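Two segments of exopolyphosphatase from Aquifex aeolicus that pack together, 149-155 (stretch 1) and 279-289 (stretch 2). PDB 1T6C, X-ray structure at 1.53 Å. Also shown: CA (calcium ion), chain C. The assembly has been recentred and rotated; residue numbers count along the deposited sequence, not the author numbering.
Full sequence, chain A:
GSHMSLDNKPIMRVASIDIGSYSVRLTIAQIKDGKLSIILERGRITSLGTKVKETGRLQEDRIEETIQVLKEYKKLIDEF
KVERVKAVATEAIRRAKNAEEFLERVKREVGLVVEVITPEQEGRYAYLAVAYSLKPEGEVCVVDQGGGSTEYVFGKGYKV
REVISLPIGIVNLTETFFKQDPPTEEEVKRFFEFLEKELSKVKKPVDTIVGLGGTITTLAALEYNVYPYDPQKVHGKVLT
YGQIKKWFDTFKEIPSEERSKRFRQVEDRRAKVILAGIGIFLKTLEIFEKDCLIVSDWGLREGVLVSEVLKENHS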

# COMPACT_ATOMS: atom_id res chain seq x y z
N SER A 149 7.88 -3.39 -1.20
CA SER A 149 7.66 -4.12 -2.42
C SER A 149 6.67 -3.42 -3.34
O SER A 149 5.94 -2.53 -2.95
N THR A 150 6.65 -3.87 -4.59
CA THR A 150 5.65 -3.47 -5.52
C THR A 150 5.04 -4.72 -6.11
O THR A 150 5.76 -5.57 -6.69
N GLU A 151 3.72 -4.85 -5.94
CA GLU A 151 3.00 -5.96 -6.50
C GLU A 151 2.38 -5.55 -7.83
O GLU A 151 1.87 -4.44 -7.97
N TYR A 152 2.45 -6.49 -8.77
CA TYR A 152 1.79 -6.38 -10.07
C TYR A 152 0.69 -7.45 -10.13
O TYR A 152 0.99 -8.64 -10.15
N VAL A 153 -0.56 -7.01 -10.12
CA VAL A 153 -1.69 -7.92 -9.99
C VAL A 153 -2.52 -7.81 -11.24
O VAL A 153 -3.11 -6.77 -11.51
N PHE A 154 -2.59 -8.92 -11.96
CA PHE A 154 -3.28 -8.99 -13.24
C PHE A 154 -4.61 -9.70 -13.10
O PHE A 154 -4.73 -10.74 -12.45
N GLY A 155 -5.61 -9.13 -13.73
CA GLY A 155 -6.90 -9.78 -13.80
C GLY A 155 -7.88 -9.12 -14.73
O GLY A 155 -7.54 -8.25 -15.51
N GLY A 279 9.96 6.79 -9.93
CA GLY A 279 10.66 6.04 -10.98
C GLY A 279 10.08 4.68 -11.27
O GLY A 279 10.03 4.26 -12.45
N ILE A 280 9.60 3.98 -10.24
CA ILE A 280 8.97 2.70 -10.43
C ILE A 280 7.77 2.86 -11.34
O ILE A 280 7.58 2.08 -12.26
N PHE A 281 6.94 3.86 -11.08
CA PHE A 281 5.74 4.05 -11.92
C PHE A 281 6.10 4.52 -13.30
O PHE A 281 5.46 4.10 -14.27
N LEU A 282 7.12 5.36 -13.43
CA LEU A 282 7.51 5.90 -14.76
C LEU A 282 8.02 4.74 -15.62
O LEU A 282 7.56 4.53 -16.76
N LYS A 283 8.96 3.95 -15.08
CA LYS A 283 9.48 2.80 -15.80
C LYS A 283 8.40 1.75 -16.08
O LYS A 283 8.41 1.10 -17.12
N THR A 284 7.44 1.59 -15.18
CA THR A 284 6.35 0.65 -15.38
C THR A 284 5.57 1.03 -16.65
O THR A 284 5.30 0.19 -17.50
N LEU A 285 5.19 2.29 -16.76
CA LEU A 285 4.46 2.75 -17.95
C LEU A 285 5.28 2.54 -19.23
O LEU A 285 4.74 2.07 -20.25
N GLU A 286 6.57 2.84 -19.18
CA GLU A 286 7.44 2.63 -20.35
C GLU A 286 7.48 1.16 -20.76
O GLU A 286 7.30 0.78 -21.94
N ILE A 287 7.74 0.29 -19.80
CA ILE A 287 7.89 -1.12 -20.09
C ILE A 287 6.61 -1.75 -20.57
O ILE A 287 6.63 -2.58 -21.47
N PHE A 288 5.48 -1.39 -19.97
CA PHE A 288 4.19 -1.93 -20.38
C PHE A 288 3.65 -1.27 -21.65
O PHE A 288 2.60 -1.63 -22.14
N GLU A 289 4.36 -0.25 -22.12
CA GLU A 289 3.99 0.51 -23.31
C GLU A 289 2.60 1.14 -23.18
O GLU A 289 1.78 1.10 -24.09

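A single hydrogen bond, buried among apolar side chains, ties this strand to this helix. The hydroxyl of Y152 donates to T284, with OH of Y152 2.8 Å from OG1 of T284. That threonine oxygen is also a donor: OG1 of T284 lies 2.7 Å from O of I280, one turn back in the helix. The chain of bonds therefore runs from the strand through the threonine to the helix backbone. T284 is m (chi1 -72°) and meets the tyrosine ring at its edge, as expected for a partner of the phenolic oxygen.

The strand and the helix run in nearly the same direction, 28° apart. Their axes stay 11.4 Å apart at the closest, so side chains fill the gap. T150 and Y152 point toward the helix, and both are m. I280, T284 and F288 point toward the strand, one helical turn apart.

At one end, OG1 of T150 is 3.7 Å from CD1 of I280. I280 has chi1 m and chi2 t. It also touches the tyrosine, with its CG2 3.8 Å from OH of Y152.

At the other end, F288 (m) packs against two aromatic residues. Its CZ is 4.1 Å from CD2 of Y152, and its CE2 is 3.8 Å from CE1 of F154. F154 and F288 meet edge to edge. F154 is m; its CB points sideways, but the ring end comes nearer the helix.

S149 and E151 take no part in this packing. They bind the calcium ion instead, through O of S149 and OE1 of E151, each 2.7 Å from CA. Waters 1 and 2 and atoms from elsewhere in the structure are further ligands. OG of S149 donates to OE2 of E151 at 2.5 Å, linking the two residues beside the metal.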

# COMPACT_ATOMS: atom_id res chain seq x y z
CB SER A 149 7.14 -5.53 -2.14
OG SER A 149 5.79 -5.50 -1.65
CB THR A 150 6.22 -2.55 -6.62
OG1 THR A 150 6.67 -1.30 -6.06
CG2 THR A 150 5.11 -2.13 -7.54
CB GLU A 151 1.88 -6.44 -5.61
CG GLU A 151 2.34 -7.28 -4.45
CD GLU A 151 3.11 -6.49 -3.41
OE1 GLU A 151 2.54 -5.54 -2.88
OE2 GLU A 151 4.28 -6.81 -3.16
CB TYR A 152 2.83 -6.60 -11.20
CG TYR A 152 3.79 -5.45 -11.28
CD1 TYR A 152 4.83 -5.34 -10.34
CD2 TYR A 152 3.63 -4.44 -12.20
CE1 TYR A 152 5.68 -4.24 -10.35
CE2 TYR A 152 4.46 -3.33 -12.21
CZ TYR A 152 5.48 -3.24 -11.30
OH TYR A 152 6.29 -2.13 -11.27
CB VAL A 153 -2.57 -7.61 -8.77
CG1 VAL A 153 -3.49 -8.79 -8.48
CG2 VAL A 153 -1.70 -7.33 -7.56
CB PHE A 154 -2.42 -9.75 -14.23
CG PHE A 154 -1.09 -9.13 -14.49
CD1 PHE A 154 -0.92 -8.19 -15.51
CD2 PHE A 154 -0.02 -9.48 -13.73
CE1 PHE A 154 0.32 -7.63 -15.76
CE2 PHE A 154 1.25 -8.92 -13.97
CZ PHE A 154 1.41 -8.01 -14.96
CB ILE A 280 8.53 2.06 -9.07
CG1 ILE A 280 9.74 1.61 -8.28
CG2 ILE A 280 7.54 0.89 -9.35
CD1 ILE A 280 9.38 1.14 -6.87
CB PHE A 281 4.78 5.02 -11.25
CG PHE A 281 4.07 4.41 -10.08
CD1 PHE A 281 4.52 4.62 -8.79
CD2 PHE A 281 2.99 3.57 -10.28
CE1 PHE A 281 3.89 4.00 -7.73
CE2 PHE A 281 2.37 2.94 -9.21
CZ PHE A 281 2.81 3.17 -7.96
CB LEU A 282 8.59 6.98 -14.57
CG LEU A 282 9.02 7.68 -15.85
CD1 LEU A 282 7.88 8.55 -16.38
CD2 LEU A 282 10.29 8.48 -15.53
CB LYS A 283 10.74 2.21 -15.11
CG LYS A 283 11.41 1.05 -15.84
CD LYS A 283 11.96 1.39 -17.23
CE LYS A 283 13.16 2.32 -17.19
NZ LYS A 283 13.80 2.40 -18.58
CB THR A 284 5.41 0.63 -14.17
OG1 THR A 284 6.07 -0.02 -13.06
CG2 THR A 284 4.17 -0.19 -14.44
CB LEU A 285 4.02 4.20 -17.82
CG LEU A 285 2.88 4.43 -16.83
CD1 LEU A 285 2.50 5.89 -16.83
CD2 LEU A 285 1.67 3.59 -17.14
CB GLU A 286 8.85 3.17 -20.06
CG GLU A 286 9.80 3.02 -21.24
CD GLU A 286 11.24 3.41 -20.96
OE1 GLU A 286 11.57 3.86 -19.86
OE2 GLU A 286 12.05 3.24 -21.89
CB ILE A 287 8.42 -1.87 -18.85
CG1 ILE A 287 9.81 -1.37 -18.49
CG2 ILE A 287 8.34 -3.39 -19.03
CD1 ILE A 287 10.87 -1.85 -19.35
CB PHE A 288 3.19 -1.76 -19.26
CG PHE A 288 3.26 -2.81 -18.21
CD1 PHE A 288 4.28 -2.80 -17.26
CD2 PHE A 288 2.32 -3.83 -18.17
CE1 PHE A 288 4.35 -3.79 -16.25
CE2 PHE A 288 2.38 -4.79 -17.18
CZ PHE A 288 3.39 -4.77 -16.23
CB GLU A 289 4.15 -0.36 -24.55
CG GLU A 289 5.56 -0.87 -24.78
CD GLU A 289 5.62 -1.75 -26.01
OE1 GLU A 289 5.50 -1.19 -27.12
OE2 GLU A 289 5.74 -2.99 -25.88
CA CA C . 3.50 -3.24 -1.90
O HOH W 1 2.95 -5.33 -0.17
O HOH W 2 1.52 -1.72 -0.74